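Side-chain contacts in trilobed Protease (Pyrococcus furiosus, PDB 2GOP), which probably hydrolyses peptides, with the beta-propeller domain described here likely to govern substrate access to the catalytic part of the enzyme: residues A[220-223]-A[229-232]; A[244-249]-A[255-260]; A[29-34]-A[337-342]. All blocks are in the same frame, centred on the assembly; numbering follows the deposited sequence.

How the interactions relate
All three contacts belong to the seven-bladed beta-propeller. Interactions 1 and 2 build one blade: 220-223 with 229-232 is its first hairpin and 244-249 with 255-260 its last, their centres about 10 Å apart. They join where the middle strands meet, through the probable hydrogen bonds L231 N to Y247 O (2.7 Å) and I229 O to Y249 N (2.9 Å). Interaction 3 lies on the far side of the chain's centre, about 32 and 35 Å away centre to centre, and touches neither. It brings residues near the start of the chain to the tail, across the junction between first and last blades, whereas interactions 1 and 2 work within a single blade.

Interaction 1: A[220-223]-A[229-232]; sequences YAVD and ILLY
The carbonyl oxygen of L230 accepts two successive amides of the facing strand: V222 N at 2.8 Å, almost in line with the carbonyl bond, and D223 N at 3.5 Å, a weak bond. L230 repays the second residue, its own N donating to D223 O at 2.8 Å. On the N-terminal side of the bulge the pairing is regular: A221 faces L231 in a non-hydrogen-bonded pair, and next to it Y232 N bonds Y220 O at 2.8 Å and Y220 N bonds Y232 O.

The two tyrosines of that pair run side by side in the same direction. Y220 turns its ring inward because CG sits between the backbone N and the carbonyl carbon (chi1 57°), which lays one ring face over Y232 O; Y232, with CG anti to its N (chi1 -174°), reaches out alongside. The ring planes are inclined at 61°, an oblique meeting in which Y220 OH approaches Y232 CD2 at 3.3 Å. Beyond the pair, Y232 OH is hydrogen-bonded to V265 O, while the Y220 ring meets W200.

V222, at the bulge, splits its two methyls between neighbours: CG1 rests 3.5 Å from Y232 CB, and CG2 lies against L230 CG. On the face opposite the tyrosines, A221 CB packs on L231 CD2 and also on I229 CG2, 3.9 Å from each. D223 OD2 is hydrogen-bonded to I270 N on the next blade.

Two residues facing one make this a classic beta bulge, here set in the antiparallel hairpin formed by the first two strands of a beta-propeller blade.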
loop_
_atom_site.group_PDB
_atom_site.type_symbol
_atom_site.label_atom_id
_atom_site.label_comp_id
_atom_site.label_asym_id
_atom_site.label_seq_id
_atom_site.Cartn_x
_atom_site.Cartn_y
_atom_site.Cartn_z
ATOM N N TYR A 220 -6.290 -11.886 -3.247
ATOM C CA TYR A 220 -7.199 -12.018 -2.139
ATOM C C TYR A 220 -8.614 -11.653 -2.591
ATOM O O TYR A 220 -8.804 -10.973 -3.594
ATOM C CB TYR A 220 -6.720 -11.168 -0.962
ATOM C CG TYR A 220 -6.547 -9.720 -1.279
ATOM C CD1 TYR A 220 -7.609 -8.832 -1.140
ATOM C CD2 TYR A 220 -5.319 -9.226 -1.717
ATOM C CE1 TYR A 220 -7.455 -7.477 -1.439
ATOM C CE2 TYR A 220 -5.156 -7.889 -2.018
ATOM C CZ TYR A 220 -6.229 -7.017 -1.876
ATOM O OH TYR A 220 -6.074 -5.682 -2.161
ATOM N N ALA A 221 -9.598 -12.166 -1.867
ATOM C CA ALA A 221 -10.995 -12.029 -2.240
ATOM C C ALA A 221 -11.489 -10.630 -1.897
ATOM O O ALA A 221 -11.301 -10.161 -0.765
ATOM C CB ALA A 221 -11.837 -13.115 -1.507
ATOM N N VAL A 222 -12.107 -9.963 -2.873
ATOM C CA VAL A 222 -12.623 -8.607 -2.669
ATOM C C VAL A 222 -14.146 -8.496 -2.739
ATOM O O VAL A 222 -14.689 -7.514 -2.261
ATOM C CB VAL A 222 -11.994 -7.580 -3.647
ATOM C CG1 VAL A 222 -10.523 -7.353 -3.304
ATOM C CG2 VAL A 222 -12.173 -8.023 -5.113
ATOM N N ASP A 223 -14.830 -9.476 -3.337
ATOM C CA ASP A 223 -16.292 -9.428 -3.462
ATOM C C ASP A 223 -16.837 -10.781 -3.867
ATOM O O ASP A 223 -16.101 -11.622 -4.351
ATOM C CB ASP A 223 -16.708 -8.382 -4.513
ATOM C CG ASP A 223 -18.133 -7.894 -4.336
ATOM O OD1 ASP A 223 -18.767 -8.228 -3.302
ATOM O OD2 ASP A 223 -18.622 -7.177 -5.242
ATOM N N ILE A 229 -16.625 -15.690 -6.873
ATOM C CA ILE A 229 -15.798 -14.907 -5.972
ATOM C C ILE A 229 -14.818 -14.101 -6.815
ATOM O O ILE A 229 -14.155 -14.635 -7.716
ATOM C CB ILE A 229 -15.076 -15.804 -4.939
ATOM C CG1 ILE A 229 -16.110 -16.417 -3.990
ATOM C CG2 ILE A 229 -14.054 -15.006 -4.138
ATOM C CD1 ILE A 229 -15.596 -17.616 -3.107
ATOM N N LEU A 230 -14.756 -12.803 -6.537
ATOM C CA LEU A 230 -13.870 -11.901 -7.256
ATOM C C LEU A 230 -12.586 -11.730 -6.447
ATOM O O LEU A 230 -12.630 -11.371 -5.275
ATOM C CB LEU A 230 -14.557 -10.550 -7.469
ATOM C CG LEU A 230 -13.767 -9.502 -8.267
ATOM C CD1 LEU A 230 -13.490 -10.025 -9.703
ATOM C CD2 LEU A 230 -14.510 -8.155 -8.264
ATOM N N LEU A 231 -11.450 -11.979 -7.099
ATOM C CA LEU A 231 -10.139 -11.926 -6.471
ATOM C C LEU A 231 -9.307 -10.808 -7.101
ATOM O O LEU A 231 -9.415 -10.525 -8.306
ATOM C CB LEU A 231 -9.427 -13.288 -6.583
ATOM C CG LEU A 231 -10.231 -14.521 -6.114
ATOM C CD1 LEU A 231 -9.781 -15.784 -6.872
ATOM C CD2 LEU A 231 -10.118 -14.735 -4.624
ATOM N N TYR A 232 -8.507 -10.158 -6.260
ATOM C CA TYR A 232 -7.687 -9.018 -6.648
ATOM C C TYR A 232 -6.227 -9.302 -6.287
ATOM O O TYR A 232 -5.930 -9.710 -5.166
ATOM C CB TYR A 232 -8.178 -7.800 -5.873
ATOM C CG TYR A 232 -7.557 -6.463 -6.223
ATOM C CD1 TYR A 232 -8.062 -5.689 -7.262
ATOM C CD2 TYR A 232 -6.519 -5.927 -5.462
ATOM C CE1 TYR A 232 -7.518 -4.429 -7.564
ATOM C CE2 TYR A 232 -5.984 -4.675 -5.749
ATOM C CZ TYR A 232 -6.488 -3.929 -6.802
ATOM O OH TYR A 232 -5.948 -2.677 -7.107
#

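Interaction 2: A[244-249]-A[255-260]; sequences NKLYIY and MGILDE
K245 folds its chain back at chi2 (-78°) and then runs extended, which delivers NZ to L258 O at 3.0 Å, the ammonium standing somewhat out of the carbonyl plane. The bond ties the strand to the turn that leaves the hairpin. D259 OD1 is 5.7 Å from K245 NZ, so the opposite charges are near without touching.

L246 and L258 lie side by side and point the same way, CD1 against CD1 at 3.8 Å, on the flank covered by V265 and F277 of the next blade. I257 puts CG1 between its backbone N and carbonyl carbon (chi1 62°). That choice swings CG1 over L246 CB and leaves CG2 to meet I248 CD1 at 4.0 Å, those two side chains crossing at roughly a right angle.

The backbone beneath is the outer hairpin of a four-stranded propeller blade, strand 254-256 being its last strand. I248 and M255 form the hydrogen-bonded pair, and I257 N reaches L246 O at 3.1 Å.

The Y247 ring meets the glycine obliquely, CD2 3.4 Å from G256 CA; a side chain at this position would sit tight against Y247 CE2 and would clash with D259 OD1. The Y247 and D259 side chains cross at about a right angle, ring and carboxylate planes 53° apart. D259 OD1 accepts a hydrogen bond from a water 2.6 Å away. The same water donates to L246 O and accepts from L258 N, both at 2.8 Å.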
loop_
_atom_site.group_PDB
_atom_site.type_symbol
_atom_site.label_atom_id
_atom_site.label_comp_id
_atom_site.label_asym_id
_atom_site.label_seq_id
_atom_site.Cartn_x
_atom_site.Cartn_y
_atom_site.Cartn_z
ATOM N N ASN A 244 -2.033 -4.718 -10.104
ATOM C CA ASN A 244 -2.961 -5.740 -9.668
ATOM C C ASN A 244 -3.947 -6.029 -10.790
ATOM O O ASN A 244 -4.177 -5.188 -11.668
ATOM C CB ASN A 244 -3.691 -5.328 -8.400
ATOM C CG ASN A 244 -2.764 -5.233 -7.213
ATOM O OD1 ASN A 244 -2.073 -6.197 -6.877
ATOM N ND2 ASN A 244 -2.725 -4.064 -6.582
ATOM N N LYS A 245 -4.500 -7.238 -10.741
ATOM C CA LYS A 245 -5.388 -7.777 -11.753
ATOM C C LYS A 245 -6.650 -8.292 -11.082
ATOM O O LYS A 245 -6.731 -8.364 -9.851
ATOM C CB LYS A 245 -4.699 -8.949 -12.461
ATOM C CG LYS A 245 -3.446 -8.575 -13.251
ATOM C CD LYS A 245 -3.807 -7.948 -14.579
ATOM C CE LYS A 245 -2.581 -7.642 -15.374
ATOM N NZ LYS A 245 -2.900 -6.759 -16.503
ATOM N N LEU A 246 -7.624 -8.671 -11.902
ATOM C CA LEU A 246 -8.876 -9.220 -11.411
ATOM C C LEU A 246 -9.027 -10.661 -11.866
ATOM O O LEU A 246 -8.713 -11.020 -13.010
ATOM C CB LEU A 246 -10.074 -8.380 -11.872
ATOM C CG LEU A 246 -10.153 -6.959 -11.304
ATOM C CD1 LEU A 246 -11.244 -6.154 -12.013
ATOM C CD2 LEU A 246 -10.377 -6.974 -9.777
ATOM N N TYR A 247 -9.506 -11.491 -10.953
ATOM C CA TYR A 247 -9.713 -12.904 -11.232
ATOM C C TYR A 247 -11.050 -13.338 -10.663
ATOM O O TYR A 247 -11.530 -12.789 -9.653
ATOM C CB TYR A 247 -8.601 -13.761 -10.613
ATOM C CG TYR A 247 -7.207 -13.314 -10.964
ATOM C CD1 TYR A 247 -6.570 -12.329 -10.219
ATOM C CD2 TYR A 247 -6.534 -13.861 -12.050
ATOM C CE1 TYR A 247 -5.297 -11.901 -10.545
ATOM C CE2 TYR A 247 -5.256 -13.444 -12.391
ATOM C CZ TYR A 247 -4.639 -12.464 -11.634
ATOM O OH TYR A 247 -3.373 -12.032 -11.966
ATOM N N ILE A 248 -11.649 -14.328 -11.318
ATOM C CA ILE A 248 -12.907 -14.894 -10.873
ATOM C C ILE A 248 -12.714 -16.359 -10.547
ATOM O O ILE A 248 -12.220 -17.106 -11.390
ATOM C CB ILE A 248 -13.982 -14.801 -11.964
ATOM C CG1 ILE A 248 -14.289 -13.346 -12.306
ATOM C CG2 ILE A 248 -15.253 -15.530 -11.503
ATOM C CD1 ILE A 248 -15.306 -13.211 -13.427
ATOM N N TYR A 249 -13.119 -16.756 -9.332
ATOM C CA TYR A 249 -13.214 -18.155 -8.940
ATOM C C TYR A 249 -14.670 -18.656 -9.003
ATOM O O TYR A 249 -15.563 -18.126 -8.325
ATOM C CB TYR A 249 -12.597 -18.385 -7.550
ATOM C CG TYR A 249 -12.679 -19.832 -7.094
ATOM C CD1 TYR A 249 -12.173 -20.868 -7.903
ATOM C CD2 TYR A 249 -13.278 -20.182 -5.889
ATOM C CE1 TYR A 249 -12.263 -22.192 -7.528
ATOM C CE2 TYR A 249 -13.360 -21.542 -5.501
ATOM C CZ TYR A 249 -12.846 -22.526 -6.333
ATOM O OH TYR A 249 -12.917 -23.860 -5.998
ATOM N N MET A 255 -9.675 -17.715 -12.946
ATOM C CA MET A 255 -9.518 -17.188 -14.294
ATOM C C MET A 255 -9.343 -15.665 -14.268
ATOM O O MET A 255 -10.141 -14.915 -13.624
ATOM C CB MET A 255 -10.679 -17.639 -15.208
ATOM C CG MET A 255 -11.808 -16.631 -15.492
ATOM S SD MET A 255 -12.633 -16.931 -17.080
ATOM C CE MET A 255 -13.621 -15.447 -17.236
ATOM N N GLY A 256 -8.291 -15.199 -14.947
ATOM C CA GLY A 256 -8.069 -13.755 -15.111
ATOM C C GLY A 256 -9.021 -13.164 -16.155
ATOM O O GLY A 256 -9.382 -13.832 -17.160
ATOM N N ILE A 257 -9.406 -11.910 -15.942
ATOM C CA ILE A 257 -10.251 -11.193 -16.884
ATOM C C ILE A 257 -9.584 -9.926 -17.450
ATOM O O ILE A 257 -10.118 -9.327 -18.352
ATOM C CB ILE A 257 -11.624 -10.839 -16.280
ATOM C CG1 ILE A 257 -11.481 -9.909 -15.055
ATOM C CG2 ILE A 257 -12.388 -12.114 -15.927
ATOM C CD1 ILE A 257 -12.773 -9.187 -14.660
ATOM N N LEU A 258 -8.426 -9.541 -16.930
ATOM C CA LEU A 258 -7.672 -8.405 -17.479
ATOM C C LEU A 258 -6.205 -8.752 -17.741
ATOM O O LEU A 258 -5.363 -7.880 -17.702
ATOM C CB LEU A 258 -7.756 -7.222 -16.503
ATOM C CG LEU A 258 -9.145 -6.595 -16.301
ATOM C CD1 LEU A 258 -9.172 -5.634 -15.110
ATOM C CD2 LEU A 258 -9.598 -5.905 -17.555
ATOM N N ASP A 259 -5.886 -10.013 -17.995
ATOM C CA ASP A 259 -4.475 -10.386 -18.181
ATOM C C ASP A 259 -3.826 -9.711 -19.399
ATOM O O ASP A 259 -2.625 -9.455 -19.392
ATOM C CB ASP A 259 -4.301 -11.892 -18.330
ATOM C CG ASP A 259 -4.710 -12.658 -17.115
ATOM O OD1 ASP A 259 -4.917 -12.039 -16.043
ATOM O OD2 ASP A 259 -4.834 -13.905 -17.259
ATOM N N GLU A 260 -4.616 -9.406 -20.425
ATOM C CA GLU A 260 -4.083 -8.828 -21.659
ATOM C C GLU A 260 -4.182 -7.286 -21.675
ATOM O O GLU A 260 -3.853 -6.659 -22.684
ATOM C CB GLU A 260 -4.756 -9.465 -22.891
ATOM C CG GLU A 260 -4.474 -10.965 -23.088
ATOM C CD GLU A 260 -5.127 -11.863 -22.035
ATOM O OE1 GLU A 260 -6.307 -11.648 -21.703
ATOM O OE2 GLU A 260 -4.458 -12.794 -21.546
HETATM O O HOH W 1 -6.741 -10.508 -14.888
#

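Interaction 3: A[29-34]-A[337-342]; sequences YVLTKA and TDYNDP
Y29 holds CG between its backbone N and carbonyl carbon (chi1 54°), Y339 holds CG beside its N and anti to the carbonyl carbon (chi1 -76°), and from opposite directions the two phenols come together. Their hydroxyls share a short hydrogen bond, Y29 OH to Y339 OH at 2.6 Å, in which either could be the donor. Each phenol arrives at the edge of the other ring, near its plane, and the rims also touch, Y29 CE2 lying 3.8 Å from Y339 CE2.

L31, two residues along the same strand, covers a face of the Y339 ring. Its CD1 stands 4.2 Å from the ring centroid and 3° off the normal, a CH-pi contact, while L31 CD2 leans on Y339 CE1 at 3.6 Å. T337 adds its CG2 methyl, 3.4 Å from Y29 OH, and its OG1 is hydrogen-bonded to E325 OE1 and L326 N; E325 also accepts from the amides of Y339 and N340, which would tie the loop to strand 325-329.

With an alanine at Y339, Y29 OH would probably be left without this phenolic mate and L31 without the ring its methyls cover, opening a gap between strand and loop.

The strand belongs to the first blade and the loop follows the last, so side chains join the chain ends here without a shared blade, the open-Velcro arrangement of this beta-propeller.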
loop_
_atom_site.group_PDB
_atom_site.type_symbol
_atom_site.label_atom_id
_atom_site.label_comp_id
_atom_site.label_asym_id
_atom_site.label_seq_id
_atom_site.Cartn_x
_atom_site.Cartn_y
_atom_site.Cartn_z
ATOM N N TYR A 29 -24.445 8.509 0.412
ATOM C CA TYR A 29 -23.069 8.971 0.350
ATOM C C TYR A 29 -22.758 9.829 1.557
ATOM O O TYR A 29 -23.661 10.251 2.285
ATOM C CB TYR A 29 -22.813 9.767 -0.939
ATOM C CG TYR A 29 -23.763 10.911 -1.160
ATOM C CD1 TYR A 29 -25.004 10.700 -1.754
ATOM C CD2 TYR A 29 -23.428 12.213 -0.772
ATOM C CE1 TYR A 29 -25.874 11.735 -1.967
ATOM C CE2 TYR A 29 -24.303 13.262 -0.977
ATOM C CZ TYR A 29 -25.523 13.015 -1.577
ATOM O OH TYR A 29 -26.403 14.045 -1.795
ATOM N N VAL A 30 -21.471 10.096 1.752
ATOM C CA VAL A 30 -21.024 10.974 2.815
ATOM C C VAL A 30 -20.773 12.371 2.223
ATOM O O VAL A 30 -20.072 12.519 1.216
ATOM C CB VAL A 30 -19.746 10.434 3.514
ATOM C CG1 VAL A 30 -19.306 11.375 4.610
ATOM C CG2 VAL A 30 -19.997 9.046 4.081
ATOM N N LEU A 31 -21.394 13.372 2.846
ATOM C CA LEU A 31 -21.189 14.777 2.522
ATOM C C LEU A 31 -20.354 15.365 3.655
ATOM O O LEU A 31 -20.773 15.312 4.815
ATOM C CB LEU A 31 -22.542 15.505 2.430
ATOM C CG LEU A 31 -22.553 17.021 2.184
ATOM C CD1 LEU A 31 -21.753 17.391 0.961
ATOM C CD2 LEU A 31 -23.982 17.543 2.057
ATOM N N THR A 32 -19.170 15.886 3.329
ATOM C CA THR A 32 -18.296 16.502 4.327
ATOM C C THR A 32 -18.155 17.995 4.037
ATOM O O THR A 32 -17.948 18.403 2.891
ATOM C CB THR A 32 -16.889 15.841 4.382
ATOM O OG1 THR A 32 -17.010 14.438 4.665
ATOM C CG2 THR A 32 -16.027 16.506 5.459
ATOM N N LYS A 33 -18.238 18.806 5.086
ATOM C CA LYS A 33 -18.399 20.242 4.922
ATOM C C LYS A 33 -17.936 20.954 6.184
ATOM O O LYS A 33 -18.043 20.410 7.287
ATOM C CB LYS A 33 -19.878 20.535 4.661
ATOM C CG LYS A 33 -20.184 21.803 3.903
ATOM C CD LYS A 33 -21.591 21.742 3.300
ATOM C CE LYS A 33 -22.666 21.377 4.335
ATOM N NZ LYS A 33 -24.047 21.565 3.807
ATOM N N ALA A 34 -17.420 22.169 6.021
ATOM C CA ALA A 34 -16.981 22.969 7.158
ATOM C C ALA A 34 -18.194 23.517 7.895
ATOM O O ALA A 34 -19.036 24.173 7.294
ATOM C CB ALA A 34 -16.092 24.108 6.692
ATOM N N THR A 337 -26.149 15.144 -7.906
ATOM C CA THR A 337 -25.789 16.223 -6.982
ATOM C C THR A 337 -25.107 17.368 -7.722
ATOM O O THR A 337 -24.501 17.171 -8.772
ATOM C CB THR A 337 -24.868 15.732 -5.828
ATOM O OG1 THR A 337 -23.603 15.317 -6.352
ATOM C CG2 THR A 337 -25.497 14.579 -5.070
ATOM N N ASP A 338 -25.225 18.571 -7.166
ATOM C CA ASP A 338 -24.537 19.748 -7.703
ATOM C C ASP A 338 -24.168 20.705 -6.570
ATOM O O ASP A 338 -24.296 21.918 -6.693
ATOM C CB ASP A 338 -25.398 20.434 -8.769
ATOM C CG ASP A 338 -26.763 20.879 -8.243
ATOM O OD1 ASP A 338 -27.105 20.583 -7.083
ATOM O OD2 ASP A 338 -27.501 21.536 -9.001
ATOM N N TYR A 339 -23.704 20.133 -5.462
ATOM C CA TYR A 339 -23.453 20.892 -4.236
ATOM C C TYR A 339 -22.561 22.091 -4.499
ATOM O O TYR A 339 -22.845 23.206 -4.057
ATOM C CB TYR A 339 -22.812 19.988 -3.177
ATOM C CG TYR A 339 -23.786 19.039 -2.517
ATOM C CD1 TYR A 339 -24.698 19.502 -1.565
ATOM C CD2 TYR A 339 -23.797 17.684 -2.831
ATOM C CE1 TYR A 339 -25.597 18.638 -0.946
ATOM C CE2 TYR A 339 -24.694 16.818 -2.225
ATOM C CZ TYR A 339 -25.592 17.299 -1.280
ATOM O OH TYR A 339 -26.477 16.441 -0.672
ATOM N N ASN A 340 -21.493 21.867 -5.247
ATOM C CA ASN A 340 -20.473 22.893 -5.435
ATOM C C ASN A 340 -20.720 23.872 -6.572
ATOM O O ASN A 340 -20.065 24.914 -6.638
ATOM C CB ASN A 340 -19.115 22.219 -5.575
ATOM C CG ASN A 340 -18.700 21.565 -4.301
ATOM O OD1 ASN A 340 -18.509 22.244 -3.294
ATOM N ND2 ASN A 340 -18.610 20.240 -4.305
ATOM N N ASP A 341 -21.663 23.551 -7.455
ATOM C CA ASP A 341 -22.066 24.482 -8.520
ATOM C C ASP A 341 -23.593 24.484 -8.664
ATOM O O ASP A 341 -24.137 24.124 -9.709
ATOM C CB ASP A 341 -21.369 24.107 -9.828
ATOM C CG ASP A 341 -19.858 24.021 -9.673
ATOM O OD1 ASP A 341 -19.373 22.962 -9.213
ATOM O OD2 ASP A 341 -19.158 25.006 -9.999
ATOM N N PRO A 342 -24.289 24.907 -7.601
ATOM C CA PRO A 342 -25.727 24.679 -7.476
ATOM C C PRO A 342 -26.581 25.526 -8.421
ATOM O O PRO A 342 -27.729 25.174 -8.686
ATOM C CB PRO A 342 -26.002 25.045 -6.017
ATOM C CG PRO A 342 -24.976 26.083 -5.707
ATOM C CD PRO A 342 -23.752 25.674 -6.461
#